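PDB 4O5H: phenylacetaldehyde dehydrogenase from Burkholderia cenocepacia, which probably catalyses the NAD+-dependent oxidation of phenylacetaldehyde to phenylacetate, as a member of the aldehyde dehydrogenase family. Local coordinates for residues Thr57-Val62 and Thr213-Leu218; Arg46-Val51 and Val62-Glu67. All blocks are in the same frame, centred on the assembly; numbering follows the deposited sequence.

Contact 1: residues Thr57-Val62 and Thr213-Leu218; sequences TVIARV and TPLSAL
Val62 meets Pro214, Leu215 and Leu218, and all the contacts are apolar. Val62 CG1 lies 3.8 Å from Leu218 CD1. Val62 CG1 is also 3.9 Å from Pro214 CG. Leu215 CD2 is 4.0 Å from Val62 CG1. The chi1 of -58° sets CG1 anti to the carbonyl carbon, and the second methyl also rests on the proline ring, Val62 CG2 being 3.9 Å from Pro214 CG. The ring carbon is thus straddled by both valine methyls.

Leu215 carries the rest of the contact, and its two methyls divide the strand between them. Leu215 CD2 serves Val62 and also Ala60, whose CB is 4.1 Å away. Leu215 CD1 turns to Ile59 and meets Ile59 CD1 at 4.0 Å. In Ile59, chi1 of 54° puts CG1 between the backbone N and the carbonyl carbon, and chi2 of 168° then sets CD1, which makes the contact. Ile59 and Ala60 form a classic beta bulge opposite Val50 on the partner strand, and both still touch the same leucine.

Polar bonds lie around this patch. Asp119 OD2 accepts a hydrogen bond from Leu215 N, and Glu116 OE1 is hydrogen-bonded to Ser216 OG. Both partners belong to helix 109-120, which thus bonds to the first turn of helix 215-227.

With only methyls and proline ring carbons meeting, the strand is held to the helix by shape and burial rather than by directional bonds.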
ATOM      1  N   THR A  57      -4.072  24.874  31.752  1.00 17.98           N
ATOM      2  CA  THR A  57      -4.606  26.198  31.353  1.00 18.52           C
ATOM      3  C   THR A  57      -4.664  26.340  29.851  1.00 17.67           C
ATOM      4  O   THR A  57      -3.883  25.712  29.127  1.00 16.46           O
ATOM      5  CB  THR A  57      -3.763  27.371  31.886  1.00 19.22           C
ATOM      6  OG1 THR A  57      -2.435  27.277  31.377  1.00 19.19           O
ATOM      7  CG2 THR A  57      -3.723  27.373  33.402  1.00 20.62           C
ATOM      8  N   VAL A  58      -5.553  27.217  29.392  1.00 18.00           N
ATOM      9  CA  VAL A  58      -5.666  27.506  27.979  1.00 18.14           C
ATOM     10  C   VAL A  58      -4.590  28.503  27.567  1.00 18.10           C
ATOM     11  O   VAL A  58      -4.467  29.540  28.175  1.00 19.79           O
ATOM     12  CB  VAL A  58      -7.035  28.107  27.673  1.00 19.19           C
ATOM     13  CG1 VAL A  58      -7.087  28.588  26.245  1.00 18.59           C
ATOM     14  CG2 VAL A  58      -8.124  27.068  27.929  1.00 19.79           C
ATOM     15  N   ILE A  59      -3.793  28.190  26.570  1.00 17.39           N
ATOM     16  CA  ILE A  59      -2.735  29.079  26.114  1.00 18.01           C
ATOM     17  C   ILE A  59      -3.022  29.723  24.750  1.00 17.87           C
ATOM     18  O   ILE A  59      -2.298  30.615  24.335  1.00 18.45           O
ATOM     19  CB  ILE A  59      -1.346  28.350  26.071  1.00 18.20           C
ATOM     20  CG1 ILE A  59      -1.398  27.066  25.231  1.00 17.85           C
ATOM     21  CG2 ILE A  59      -0.911  28.014  27.483  1.00 18.76           C
ATOM     22  CD1 ILE A  59      -0.059  26.439  24.887  1.00 17.86           C
ATOM     23  N   ALA A  60      -3.987  29.187  24.018  1.00 17.09           N
ATOM     24  CA  ALA A  60      -4.294  29.637  22.677  1.00 17.08           C
ATOM     25  C   ALA A  60      -5.629  29.050  22.278  1.00 16.97           C
ATOM     26  O   ALA A  60      -6.141  28.156  22.937  1.00 16.62           O
ATOM     27  CB  ALA A  60      -3.218  29.188  21.662  1.00 16.54           C
ATOM     28  N   ARG A  61      -6.142  29.538  21.154  1.00 17.84           N
ATOM     29  CA  ARG A  61      -7.295  28.968  20.486  1.00 18.53           C
ATOM     30  C   ARG A  61      -7.024  28.879  18.991  1.00 17.18           C
ATOM     31  O   ARG A  61      -6.405  29.756  18.414  1.00 16.78           O
ATOM     32  CB  ARG A  61      -8.501  29.843  20.727  1.00 22.23           C
ATOM     33  CG  ARG A  61      -8.788  30.081  22.206  1.00 25.01           C
ATOM     34  CD  ARG A  61      -9.903  31.073  22.387  1.00 29.21           C
ATOM     35  NE  ARG A  61     -11.197  30.465  22.122  1.00 33.60           N
ATOM     36  CZ  ARG A  61     -12.350  31.144  22.023  1.00 40.28           C
ATOM     37  NH1 ARG A  61     -12.381  32.481  22.167  1.00 41.16           N
ATOM     38  NH2 ARG A  61     -13.490  30.481  21.777  1.00 40.53           N
ATOM     39  N   VAL A  62      -7.492  27.819  18.362  1.00 16.17           N
ATOM     40  CA  VAL A  62      -7.318  27.649  16.908  1.00 15.26           C
ATOM     41  C   VAL A  62      -8.675  27.355  16.262  1.00 15.51           C
ATOM     42  O   VAL A  62      -9.620  26.950  16.964  1.00 16.01           O
ATOM     43  CB  VAL A  62      -6.310  26.540  16.562  1.00 13.86           C
ATOM     44  CG1 VAL A  62      -4.959  26.846  17.196  1.00 13.67           C
ATOM     45  CG2 VAL A  62      -6.827  25.168  16.961  1.00 13.89           C
ATOM     46  N   THR A 213      -2.659  19.162  19.649  1.00 11.21           N
ATOM     47  CA  THR A 213      -1.345  19.821  19.407  1.00 10.87           C
ATOM     48  C   THR A 213      -1.260  20.513  18.036  1.00 10.64           C
ATOM     49  O   THR A 213      -0.526  20.063  17.133  1.00 10.51           O
ATOM     50  CB  THR A 213      -0.205  18.800  19.484  1.00 10.73           C
ATOM     51  OG1 THR A 213      -0.461  17.708  18.586  1.00 10.36           O
ATOM     52  CG2 THR A 213      -0.055  18.220  20.916  1.00 11.06           C
ATOM     53  N   PRO A 214      -2.028  21.596  17.853  1.00 10.65           N
ATOM     54  CA  PRO A 214      -2.070  22.268  16.543  1.00 10.39           C
ATOM     55  C   PRO A 214      -0.989  23.317  16.327  1.00 10.32           C
ATOM     56  O   PRO A 214      -0.736  23.702  15.190  1.00 10.18           O
ATOM     57  CB  PRO A 214      -3.399  22.974  16.578  1.00 10.62           C
ATOM     58  CG  PRO A 214      -3.565  23.341  18.033  1.00 11.10           C
ATOM     59  CD  PRO A 214      -3.007  22.170  18.801  1.00 10.90           C
ATOM     60  N   LEU A 215      -0.318  23.761  17.383  1.00 10.42           N
ATOM     61  CA  LEU A 215       0.451  25.014  17.280  1.00 10.59           C
ATOM     62  C   LEU A 215       1.710  24.937  16.447  1.00 10.29           C
ATOM     63  O   LEU A 215       1.970  25.867  15.660  1.00 10.37           O
ATOM     64  CB  LEU A 215       0.772  25.573  18.651  1.00 11.12           C
ATOM     65  CG  LEU A 215      -0.436  26.000  19.500  1.00 11.53           C
ATOM     66  CD1 LEU A 215       0.031  26.533  20.843  1.00 12.02           C
ATOM     67  CD2 LEU A 215      -1.293  27.047  18.795  1.00 11.62           C
ATOM     68  N   SER A 216       2.532  23.895  16.617  1.00  9.76           N
ATOM     69  CA  SER A 216       3.818  23.875  15.880  1.00  9.55           C
ATOM     70  C   SER A 216       3.585  23.750  14.365  1.00  9.17           C
ATOM     71  O   SER A 216       4.343  24.302  13.571  1.00  8.83           O
ATOM     72  CB  SER A 216       4.787  22.820  16.421  1.00  9.63           C
ATOM     73  OG  SER A 216       4.238  21.516  16.324  1.00  9.51           O
ATOM     74  N   ALA A 217       2.500  23.080  13.994  1.00  8.88           N
ATOM     75  CA  ALA A 217       2.145  22.953  12.569  1.00  8.80           C
ATOM     76  C   ALA A 217       1.757  24.303  11.956  1.00  9.06           C
ATOM     77  O   ALA A 217       2.174  24.610  10.855  1.00  9.03           O
ATOM     78  CB  ALA A 217       1.024  21.953  12.388  1.00  8.67           C
ATOM     79  N   LEU A 218       1.022  25.124  12.711  1.00  9.50           N
ATOM     80  CA  LEU A 218       0.696  26.459  12.271  1.00  9.89           C
ATOM     81  C   LEU A 218       1.969  27.293  12.120  1.00 10.21           C
ATOM     82  O   LEU A 218       2.084  28.006  11.145  1.00 10.31           O
ATOM     83  CB  LEU A 218      -0.325  27.157  13.191  1.00 10.09           C
ATOM     84  CG  LEU A 218      -1.702  26.433  13.214  1.00 10.04           C
ATOM     85  CD1 LEU A 218      -2.639  27.121  14.166  1.00 10.26           C
ATOM     86  CD2 LEU A 218      -2.328  26.385  11.818  1.00  9.97           C
TER

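Contact 2: residues Arg46-Val51 and Val62-Glu67; sequences RQLDVV and VPEADE. With NA (sodium ion), chain I.
Leu48 and Val62 face each other as an antiparallel hydrogen-bonded pair, joined by two backbone bonds. Leu48 N donates to Val62 O at 2.7 Å, with the donor nearly in line with the carbonyl. Val62 N returns a bond to Leu48 O at 3.0 Å, in the carbonyl plane. The next pair, Gln47 and Pro63, is non-hydrogen-bonded, and their side chains diverge. Beyond it Glu64 N donates to Arg46 O at 3.0 Å. That bond is straight at the hydrogen (173°), but the donor stands above the carbonyl plane.

Leu48 and Val62 project from the same face of the sheet. Leu48 CD1 touches Val62 CG2 at 3.7 Å, while Val62 CG1 meets Val50 CG2 at 4.0 Å, the side chains of the two valines crossing at about a right angle. Each methyl of Val62 therefore has its own neighbour on strand 47-52.

The two strands form a beta hairpin. The pairs above lie at its open end, and the turn joins strands 47-52 and 57-63 at the Val51 and Thr57 end. Near that turn Val51 O binds the sodium ion, whose protein ligands also include the backbone oxygens of Asp119 and Asp212. Two waters also bind the ion, and one of them accepts a hydrogen bond from Val51 N.

At the other end the Glu64 side chain crosses that of Arg46 obliquely, with Glu64 CG anti to the backbone N (chi1 -174°). Glu64 OE1 packs on the aliphatic part of the arginine, 3.6 Å from Arg46 CD. The salt bridge is long: Glu64 OE1 is 3.8 Å from Arg46 NE and well out of the guanidinium plane. Glu64 OE2 lies over one guanidinium face, offset toward its rim, and the carboxylate is tilted 32° from that plane.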
ATOM      1  N   ARG A  46     -16.115  28.814  14.632  1.00 23.38           N
ATOM      2  CA  ARG A  46     -15.835  28.063  15.850  1.00 23.71           C
ATOM      3  C   ARG A  46     -14.352  27.882  16.082  1.00 21.31           C
ATOM      4  O   ARG A  46     -13.560  27.819  15.145  1.00 19.33           O
ATOM      5  CB  ARG A  46     -16.519  26.681  15.861  1.00 25.97           C
ATOM      6  CG  ARG A  46     -18.031  26.731  16.203  1.00 29.85           C
ATOM      7  CD  ARG A  46     -18.631  25.349  16.501  1.00 33.12           C
ATOM      8  NE  ARG A  46     -18.823  24.641  15.265  1.00 37.50           N
ATOM      9  CZ  ARG A  46     -19.717  23.667  15.064  1.00 44.50           C
ATOM     10  NH1 ARG A  46     -20.547  23.253  16.025  1.00 50.68           N
ATOM     11  NH2 ARG A  46     -19.777  23.085  13.873  1.00 45.62           N
ATOM     12  N   GLN A  47     -13.988  27.781  17.357  1.00 20.52           N
ATOM     13  CA  GLN A  47     -12.612  27.567  17.727  1.00 19.62           C
ATOM     14  C   GLN A  47     -12.480  26.474  18.767  1.00 19.64           C
ATOM     15  O   GLN A  47     -13.392  26.204  19.515  1.00 19.89           O
ATOM     16  CB  GLN A  47     -12.039  28.842  18.339  1.00 19.58           C
ATOM     17  CG  GLN A  47     -11.903  30.012  17.402  1.00 19.91           C
ATOM     18  CD  GLN A  47     -11.463  31.252  18.149  1.00 20.52           C
ATOM     19  OE1 GLN A  47     -12.261  31.873  18.854  1.00 22.13           O
ATOM     20  NE2 GLN A  47     -10.211  31.582  18.047  1.00 19.34           N
ATOM     21  N   LEU A  48     -11.307  25.893  18.852  1.00 19.96           N
ATOM     22  CA  LEU A  48     -11.038  25.015  19.986  1.00 21.06           C
ATOM     23  C   LEU A  48      -9.852  25.465  20.800  1.00 19.01           C
ATOM     24  O   LEU A  48      -8.951  26.116  20.311  1.00 17.67           O
ATOM     25  CB  LEU A  48     -10.934  23.572  19.545  1.00 23.59           C
ATOM     26  CG  LEU A  48      -9.834  23.263  18.584  1.00 24.75           C
ATOM     27  CD1 LEU A  48      -8.573  22.949  19.350  1.00 27.22           C
ATOM     28  CD2 LEU A  48     -10.241  22.063  17.780  1.00 26.63           C
ATOM     29  N   ASP A  49      -9.912  25.160  22.088  1.00 18.13           N
ATOM     30  CA  ASP A  49      -8.877  25.525  23.035  1.00 17.68           C
ATOM     31  C   ASP A  49      -7.619  24.707  22.894  1.00 16.14           C
ATOM     32  O   ASP A  49      -7.673  23.525  22.692  1.00 16.32           O
ATOM     33  CB  ASP A  49      -9.369  25.332  24.462  1.00 18.36           C
ATOM     34  CG  ASP A  49     -10.437  26.318  24.851  1.00 19.65           C
ATOM     35  OD1 ASP A  49     -10.611  27.385  24.211  1.00 19.77           O
ATOM     36  OD2 ASP A  49     -11.103  26.012  25.844  1.00 21.08           O
ATOM     37  N   VAL A  50      -6.493  25.379  23.057  1.00 15.30           N
ATOM     38  CA  VAL A  50      -5.218  24.732  23.197  1.00 14.44           C
ATOM     39  C   VAL A  50      -4.790  24.838  24.653  1.00 14.28           C
ATOM     40  O   VAL A  50      -4.733  25.928  25.211  1.00 14.14           O
ATOM     41  CB  VAL A  50      -4.168  25.384  22.309  1.00 14.32           C
ATOM     42  CG1 VAL A  50      -2.887  24.593  22.350  1.00 14.32           C
ATOM     43  CG2 VAL A  50      -4.692  25.446  20.890  1.00 14.44           C
ATOM     44  N   VAL A  51      -4.493  23.690  25.238  1.00 13.52           N
ATOM     45  CA  VAL A  51      -4.234  23.534  26.653  1.00 13.85           C
ATOM     46  C   VAL A  51      -2.773  23.141  26.908  1.00 13.44           C
ATOM     47  O   VAL A  51      -2.196  22.333  26.182  1.00 13.13           O
ATOM     48  CB  VAL A  51      -5.153  22.460  27.221  1.00 14.43           C
ATOM     49  CG1 VAL A  51      -4.767  22.080  28.657  1.00 15.01           C
ATOM     50  CG2 VAL A  51      -6.611  22.923  27.196  1.00 15.04           C
ATOM     51  N   VAL A  62      -7.492  27.819  18.362  1.00 16.17           N
ATOM     52  CA  VAL A  62      -7.318  27.649  16.908  1.00 15.26           C
ATOM     53  C   VAL A  62      -8.675  27.355  16.262  1.00 15.51           C
ATOM     54  O   VAL A  62      -9.620  26.950  16.964  1.00 16.01           O
ATOM     55  CB  VAL A  62      -6.310  26.540  16.562  1.00 13.86           C
ATOM     56  CG1 VAL A  62      -4.959  26.846  17.196  1.00 13.67           C
ATOM     57  CG2 VAL A  62      -6.827  25.168  16.961  1.00 13.89           C
ATOM     58  N   PRO A  63      -8.785  27.531  14.926  1.00 14.81           N
ATOM     59  CA  PRO A  63     -10.030  27.188  14.299  1.00 15.40           C
ATOM     60  C   PRO A  63     -10.425  25.731  14.457  1.00 15.78           C
ATOM     61  O   PRO A  63      -9.570  24.842  14.411  1.00 14.14           O
ATOM     62  CB  PRO A  63      -9.806  27.531  12.834  1.00 15.36           C
ATOM     63  CG  PRO A  63      -8.778  28.628  12.892  1.00 15.44           C
ATOM     64  CD  PRO A  63      -7.854  28.132  13.975  1.00 14.59           C
ATOM     65  N   GLU A  64     -11.735  25.523  14.583  1.00 17.25           N
ATOM     66  CA  GLU A  64     -12.339  24.206  14.557  1.00 18.59           C
ATOM     67  C   GLU A  64     -13.012  23.969  13.188  1.00 17.88           C
ATOM     68  O   GLU A  64     -14.173  24.323  12.977  1.00 18.61           O
ATOM     69  CB  GLU A  64     -13.371  24.100  15.671  1.00 21.72           C
ATOM     70  CG  GLU A  64     -13.925  22.693  15.783  1.00 23.88           C
ATOM     71  CD  GLU A  64     -15.340  22.622  16.287  1.00 27.19           C
ATOM     72  OE1 GLU A  64     -15.760  23.362  17.187  1.00 31.22           O
ATOM     73  OE2 GLU A  64     -16.037  21.792  15.755  1.00 29.72           O
ATOM     74  N   ALA A  65     -12.267  23.354  12.269  1.00 16.64           N
ATOM     75  CA  ALA A  65     -12.711  23.179  10.876  1.00 16.94           C
ATOM     76  C   ALA A  65     -13.778  22.125  10.768  1.00 17.72           C
ATOM     77  O   ALA A  65     -13.756  21.164  11.500  1.00 17.75           O
ATOM     78  CB  ALA A  65     -11.553  22.772  10.002  1.00 15.90           C
ATOM     79  N   ASP A  66     -14.733  22.342   9.879  1.00 19.05           N
ATOM     80  CA  ASP A  66     -15.668  21.281   9.499  1.00 20.62           C
ATOM     81  C   ASP A  66     -15.371  20.850   8.058  1.00 19.58           C
ATOM     82  O   ASP A  66     -14.349  21.254   7.465  1.00 16.97           O
ATOM     83  CB  ASP A  66     -17.145  21.661   9.803  1.00 22.98           C
ATOM     84  CG  ASP A  66     -17.715  22.749   8.872  1.00 25.54           C
ATOM     85  OD1 ASP A  66     -17.134  23.095   7.843  1.00 26.00           O
ATOM     86  OD2 ASP A  66     -18.788  23.296   9.176  1.00 28.92           O
ATOM     87  N   GLU A  67     -16.255  20.039   7.514  1.00 20.55           N
ATOM     88  CA  GLU A  67     -16.126  19.502   6.186  1.00 21.88           C
ATOM     89  C   GLU A  67     -15.983  20.594   5.110  1.00 20.84           C
ATOM     90  O   GLU A  67     -15.220  20.424   4.134  1.00 19.47           O
ATOM     91  CB  GLU A  67     -17.350  18.596   5.902  1.00 25.49           C
ATOM     92  CG  GLU A  67     -17.182  17.757   4.660  1.00 29.20           C
ATOM     93  CD  GLU A  67     -18.170  16.571   4.593  1.00 33.11           C
ATOM     94  OE1 GLU A  67     -19.370  16.794   4.887  1.00 37.35           O
ATOM     95  OE2 GLU A  67     -17.745  15.425   4.220  1.00 34.98           O
TER
HETATM   96 NA    NA I 605      -2.021  20.957  23.538  1.00 15.28          NA
HETATM   97  O   HOH W   1      -4.393  21.387  23.594  1.00 11.05           O
HETATM   98  O   HOH W   2      -2.473  19.451  25.309  1.00 19.36           O

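In the fold
Contacts 1 and 2 lie with their centres 9 Å apart, on the same side of the chain's centre, and share Val62. Strand 57-63 serves both: contact 2 pairs it with strand 47-52 in a two-stranded antiparallel sheet, and contact 1 seats it on helix 215-227. Along the chain, 46-51 comes first, then 57-62 and 62-67, and 213-218 follows some 150 residues later. Contact 2 is thus local to the hairpin, whereas contact 1 is long-range. Between the two, Ile59 N and Ala60 O probably hydrogen-bond to Val50. The sodium ion bound at Val51 lies close to Pro214, so the hairpin meets the segment 213-218 beside the metal site.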